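Local coordinates for protein antigen 43 (Escherichia coli, PDB 4KH3) that mediates self-association and Velcro-like clumping of bacterial cells as an autotransporter adhesin, and probably supports biofilm formation, at residues T451-T457 and T470-S476; L466-L471 and R486-L490. One frame throughout, in Å; residues are numbered along the deposited sequence.

Contact 1: T451-T457 and T470-S476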
loop_
_atom_site.group_PDB
_atom_site.type_symbol
_atom_site.label_atom_id
_atom_site.label_comp_id
_atom_site.label_asym_id
_atom_site.label_seq_id
_atom_site.Cartn_x
_atom_site.Cartn_y
_atom_site.Cartn_z
ATOM N N THR A 451 35.358 -10.499 7.074
ATOM C CA THR A 451 35.836 -11.182 5.891
ATOM C C THR A 451 35.497 -10.394 4.636
ATOM O O THR A 451 34.344 -10.027 4.418
ATOM C CB THR A 451 35.210 -12.574 5.782
ATOM O OG1 THR A 451 35.579 -13.344 6.929
ATOM C CG2 THR A 451 35.669 -13.276 4.516
ATOM N N LEU A 452 36.512 -10.126 3.821
ATOM C CA LEU A 452 36.295 -9.585 2.497
ATOM C C LEU A 452 36.256 -10.742 1.531
ATOM O O LEU A 452 37.246 -11.436 1.354
ATOM C CB LEU A 452 37.414 -8.621 2.106
ATOM C CG LEU A 452 37.435 -8.153 0.646
ATOM C CD1 LEU A 452 36.101 -7.560 0.237
ATOM C CD2 LEU A 452 38.544 -7.136 0.438
ATOM N N THR A 453 35.100 -10.964 0.925
ATOM C CA THR A 453 34.964 -11.977 -0.105
ATOM C C THR A 453 35.024 -11.315 -1.468
ATOM O O THR A 453 34.305 -10.357 -1.731
ATOM C CB THR A 453 33.605 -12.712 -0.021
ATOM O OG1 THR A 453 33.453 -13.330 1.262
ATOM C CG2 THR A 453 33.493 -13.772 -1.135
ATOM N N VAL A 454 35.886 -11.828 -2.333
ATOM C CA VAL A 454 35.883 -11.433 -3.727
ATOM C C VAL A 454 35.355 -12.621 -4.523
ATOM O O VAL A 454 35.939 -13.701 -4.487
ATOM C CB VAL A 454 37.295 -11.072 -4.202
ATOM C CG1 VAL A 454 37.287 -10.715 -5.676
ATOM C CG2 VAL A 454 37.847 -9.929 -3.371
ATOM N N SER A 455 34.242 -12.436 -5.224
ATOM C CA SER A 455 33.609 -13.552 -5.921
ATOM C C SER A 455 33.339 -13.284 -7.400
ATOM O O SER A 455 32.623 -12.344 -7.749
ATOM C CB SER A 455 32.307 -13.950 -5.221
ATOM O OG SER A 455 31.596 -14.918 -5.976
ATOM N N ASN A 456 33.915 -14.124 -8.256
ATOM C CA ASN A 456 33.671 -14.063 -9.692
ATOM C C ASN A 456 33.993 -12.683 -10.274
ATOM O O ASN A 456 33.206 -12.091 -10.999
ATOM C CB ASN A 456 32.236 -14.490 -10.012
ATOM C CG ASN A 456 31.992 -14.662 -11.510
ATOM O OD1 ASN A 456 32.925 -14.890 -12.286
ATOM N ND2 ASN A 456 30.732 -14.543 -11.920
ATOM N N THR A 457 35.172 -12.186 -9.935
ATOM C CA THR A 457 35.635 -10.886 -10.381
ATOM C C THR A 457 37.009 -11.029 -11.028
ATOM O O THR A 457 37.796 -11.887 -10.648
ATOM C CB THR A 457 35.759 -9.928 -9.180
ATOM O OG1 THR A 457 34.513 -9.887 -8.475
ATOM C CG2 THR A 457 36.127 -8.529 -9.635
ATOM N N THR A 470 39.988 -11.886 7.360
ATOM C CA THR A 470 40.017 -12.857 6.270
ATOM C C THR A 470 39.768 -12.253 4.887
ATOM O O THR A 470 38.851 -11.459 4.697
ATOM C CB THR A 470 38.946 -13.939 6.497
ATOM O OG1 THR A 470 39.212 -14.619 7.728
ATOM C CG2 THR A 470 38.918 -14.947 5.341
ATOM N N LEU A 471 40.586 -12.649 3.920
ATOM C CA LEU A 471 40.337 -12.310 2.533
ATOM C C LEU A 471 40.060 -13.598 1.797
ATOM O O LEU A 471 40.895 -14.504 1.786
ATOM C CB LEU A 471 41.554 -11.616 1.920
ATOM C CG LEU A 471 41.461 -11.359 0.416
ATOM C CD1 LEU A 471 40.256 -10.487 0.100
ATOM C CD2 LEU A 471 42.735 -10.719 -0.108
ATOM N N THR A 472 38.882 -13.697 1.197
ATOM C CA THR A 472 38.521 -14.903 0.464
ATOM C C THR A 472 38.381 -14.580 -1.008
ATOM O O THR A 472 37.655 -13.663 -1.388
ATOM C CB THR A 472 37.221 -15.526 0.998
ATOM O OG1 THR A 472 37.443 -16.027 2.323
ATOM C CG2 THR A 472 36.760 -16.663 0.104
ATOM N N LEU A 473 39.100 -15.320 -1.839
ATOM C CA LEU A 473 39.066 -15.075 -3.266
ATOM C C LEU A 473 38.413 -16.266 -3.939
ATOM O O LEU A 473 39.054 -17.287 -4.179
ATOM C CB LEU A 473 40.477 -14.867 -3.805
ATOM C CG LEU A 473 41.301 -13.797 -3.098
ATOM C CD1 LEU A 473 42.688 -13.716 -3.709
ATOM C CD2 LEU A 473 40.613 -12.456 -3.186
ATOM N N ASN A 474 37.127 -16.131 -4.232
ATOM C CA ASN A 474 36.365 -17.223 -4.814
ATOM C C ASN A 474 36.119 -16.986 -6.301
ATOM O O ASN A 474 35.785 -15.867 -6.706
ATOM C CB ASN A 474 35.051 -17.402 -4.048
ATOM C CG ASN A 474 34.184 -18.492 -4.631
ATOM O OD1 ASN A 474 34.535 -19.671 -4.592
ATOM N ND2 ASN A 474 33.036 -18.104 -5.172
ATOM N N ASP A 475 36.318 -18.037 -7.101
ATOM C CA ASP A 475 36.103 -17.998 -8.553
ATOM C C ASP A 475 36.599 -16.718 -9.241
ATOM O O ASP A 475 35.947 -16.206 -10.150
ATOM C CB ASP A 475 34.619 -18.209 -8.874
ATOM C CG ASP A 475 34.126 -19.593 -8.492
ATOM O OD1 ASP A 475 34.958 -20.520 -8.403
ATOM O OD2 ASP A 475 32.902 -19.763 -8.291
ATOM N N SER A 476 37.742 -16.200 -8.804
ATOM C CA SER A 476 38.247 -14.927 -9.326
ATOM C C SER A 476 39.626 -15.010 -9.975
ATOM O O SER A 476 40.474 -15.798 -9.573
ATOM C CB SER A 476 38.281 -13.877 -8.217
ATOM O OG SER A 476 36.983 -13.667 -7.687
#

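Contact 2: L466-L471 and R486-L490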
loop_
_atom_site.group_PDB
_atom_site.type_symbol
_atom_site.label_atom_id
_atom_site.label_comp_id
_atom_site.label_asym_id
_atom_site.label_seq_id
_atom_site.Cartn_x
_atom_site.Cartn_y
_atom_site.Cartn_z
ATOM N N LEU A 466 46.489 -6.890 3.203
ATOM C CA LEU A 466 45.736 -7.722 4.130
ATOM C C LEU A 466 46.265 -7.536 5.543
ATOM O O LEU A 466 47.201 -8.216 5.950
ATOM C CB LEU A 466 45.841 -9.184 3.707
ATOM C CG LEU A 466 45.101 -10.237 4.523
ATOM C CD1 LEU A 466 43.692 -9.776 4.817
ATOM C CD2 LEU A 466 45.083 -11.551 3.765
ATOM N N ASN A 467 45.661 -6.614 6.289
ATOM C CA ASN A 467 46.174 -6.240 7.607
ATOM C C ASN A 467 45.532 -6.973 8.763
ATOM O O ASN A 467 46.184 -7.206 9.779
ATOM C CB ASN A 467 46.053 -4.731 7.841
ATOM C CG ASN A 467 46.747 -3.922 6.768
ATOM O OD1 ASN A 467 47.643 -4.420 6.085
ATOM N ND2 ASN A 467 46.332 -2.669 6.606
ATOM N N GLU A 468 44.253 -7.318 8.619
ATOM C CA GLU A 468 43.525 -8.046 9.660
ATOM C C GLU A 468 42.376 -8.844 9.056
ATOM O O GLU A 468 41.835 -8.480 8.009
ATOM C CB GLU A 468 43.020 -7.092 10.752
ATOM C CG GLU A 468 42.477 -7.788 12.006
ATOM C CD GLU A 468 43.548 -8.565 12.793
ATOM O OE1 GLU A 468 43.165 -9.466 13.576
ATOM O OE2 GLU A 468 44.764 -8.279 12.647
ATOM N N GLY A 469 42.020 -9.950 9.698
ATOM C CA GLY A 469 40.865 -10.716 9.275
ATOM C C GLY A 469 41.085 -11.509 8.013
ATOM O O GLY A 469 42.218 -11.763 7.632
ATOM N N THR A 470 39.988 -11.886 7.360
ATOM C CA THR A 470 40.017 -12.857 6.270
ATOM C C THR A 470 39.768 -12.253 4.887
ATOM O O THR A 470 38.851 -11.459 4.697
ATOM C CB THR A 470 38.946 -13.939 6.497
ATOM O OG1 THR A 470 39.212 -14.619 7.728
ATOM C CG2 THR A 470 38.918 -14.947 5.341
ATOM N N LEU A 471 40.586 -12.649 3.920
ATOM C CA LEU A 471 40.337 -12.310 2.533
ATOM C C LEU A 471 40.060 -13.598 1.797
ATOM O O LEU A 471 40.895 -14.504 1.786
ATOM C CB LEU A 471 41.554 -11.616 1.920
ATOM C CG LEU A 471 41.461 -11.359 0.416
ATOM C CD1 LEU A 471 40.256 -10.487 0.100
ATOM C CD2 LEU A 471 42.735 -10.719 -0.108
ATOM N N ARG A 486 50.265 -10.387 10.497
ATOM C CA ARG A 486 49.734 -11.305 11.492
ATOM C C ARG A 486 48.267 -10.983 11.788
ATOM O O ARG A 486 47.828 -9.840 11.653
ATOM C CB ARG A 486 50.565 -11.233 12.770
ATOM C CG ARG A 486 50.450 -9.916 13.507
ATOM C CD ARG A 486 51.774 -9.513 14.136
ATOM N NE ARG A 486 51.590 -8.622 15.278
ATOM C CZ ARG A 486 52.589 -8.068 15.956
ATOM N NH1 ARG A 486 53.845 -8.309 15.590
ATOM N NH2 ARG A 486 52.334 -7.270 16.990
ATOM N N GLY A 487 47.511 -11.997 12.181
ATOM C CA GLY A 487 46.108 -11.814 12.485
ATOM C C GLY A 487 45.224 -11.962 11.264
ATOM O O GLY A 487 44.078 -11.533 11.282
ATOM N N THR A 488 45.749 -12.582 10.208
ATOM C CA THR A 488 45.011 -12.698 8.959
ATOM C C THR A 488 44.924 -14.116 8.426
ATOM O O THR A 488 45.632 -15.015 8.872
ATOM C CB THR A 488 45.634 -11.843 7.845
ATOM O OG1 THR A 488 46.972 -12.298 7.584
ATOM C CG2 THR A 488 45.660 -10.388 8.249
ATOM N N ALA A 489 44.040 -14.288 7.453
ATOM C CA ALA A 489 43.877 -15.544 6.751
ATOM C C ALA A 489 43.528 -15.220 5.305
ATOM O O ALA A 489 42.748 -14.316 5.036
ATOM C CB ALA A 489 42.782 -16.377 7.399
ATOM N N LEU A 490 44.132 -15.940 4.375
ATOM C CA LEU A 490 43.857 -15.729 2.971
ATOM C C LEU A 490 43.375 -17.033 2.388
ATOM O O LEU A 490 44.085 -18.029 2.452
ATOM C CB LEU A 490 45.126 -15.295 2.238
ATOM C CG LEU A 490 44.980 -15.310 0.709
ATOM C CD1 LEU A 490 43.989 -14.249 0.240
ATOM C CD2 LEU A 490 46.319 -15.137 0.010
#

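Contact 1: T451-T457 and T470-S476
V454 bonds strand 470-474 through both its N and its O: the N gives a nearly straight bond to T472 O (2.7 Å, 177° at the hydrogen), and the O takes N474 N at 2.7 Å. L452, two residues earlier, does the same between T470 O and T472 N. At the strand ends N474 O accepts twice, from N456 N at 3.0 Å and from S476 OG at 2.7 Å, the two donors reaching it from opposite faces of the carbonyl plane. The S476 hydroxyl, set beside its own backbone N (chi1 -60°), also receives T457 N at 3.2 Å, so one side chain ties the two turns together. This in-register parallel pairing of successive coils is that of a right-handed beta-helix, the fold of the pectate-lyase-like clan. On the inward face L471 CD1 lies alongside L452, 3.7 Å from its CG, and L473 CD2 comes equally close to V454 CB. On the other face T451 and T470 run alongside each other with the same chi1, T451 OG1 3.4 Å from T470 CB. N474 ND2 sits near S455 OG, while N474 OD1 bonds T493 OG1 in the next coil.

Contact 2: L466-L471 and R486-L490
T488 pushes its side chain into the bend made by L466-G469. Its CB lies 3.4 Å from G469 O and also meets L466 CG. From there CG2, anti to the carbonyl carbon and beside the backbone N, reaches the backbone of the turn and touches E468 N at 3.4 Å and the carbonyl carbon of N467 at nearly the same distance. The other branch, OG1, is hydrogen-bonded to Q485 O just before the segment, a bond consistent with the chi1 of 62° that turns the methyl to the bend. L466 runs antiparallel to T488, the two side chains overlapping, and its CD2 reaches on to L490 CB at 4.0 Å.

Three backbone bonds set the parallel register. G469 N gives to G487 O at 3.0 Å, and A489 N gives to G469 O at 3.1 Å. L471 N then meets A489 O at 2.9 Å in a straighter bond (166° at the hydrogen). G469 and G487 both have positive phi as the chain enters the strands. Further along, L490 CD1 lies 3.8 Å from L471 CD2, the two leucines alongside each other.

Strand 451-455 flanks the other edge of strand 469-474, and the backbone of T470 also bonds G450 there. L466, at the end of strand 463-466, bonds through its backbone to I483 and touches K446 of strand 443-446, while strand 488-493 is the last of its run, at the C-terminal end.

How the contacts relate
From the N-terminal side, strand 451-455 comes first; the chain then runs through strands 458-461 and 463-466 and returns as strand 469-474, where contact 1 closes the coil. It leaves again through strand 477-484 and returns as strand 488-493, and contact 2 closes that next coil. The segments alternate along the chain, so the two closures cross and do not nest: the second begins inside the first coil, and T470 and L471 belong to both. Strand 469-474 is therefore the middle of three parallel neighbours, with the contact centres about 13 Å apart. L473 CD1 and L490 CD1, 4.2 Å apart, touch on the leucine-bearing face near the C-terminal end.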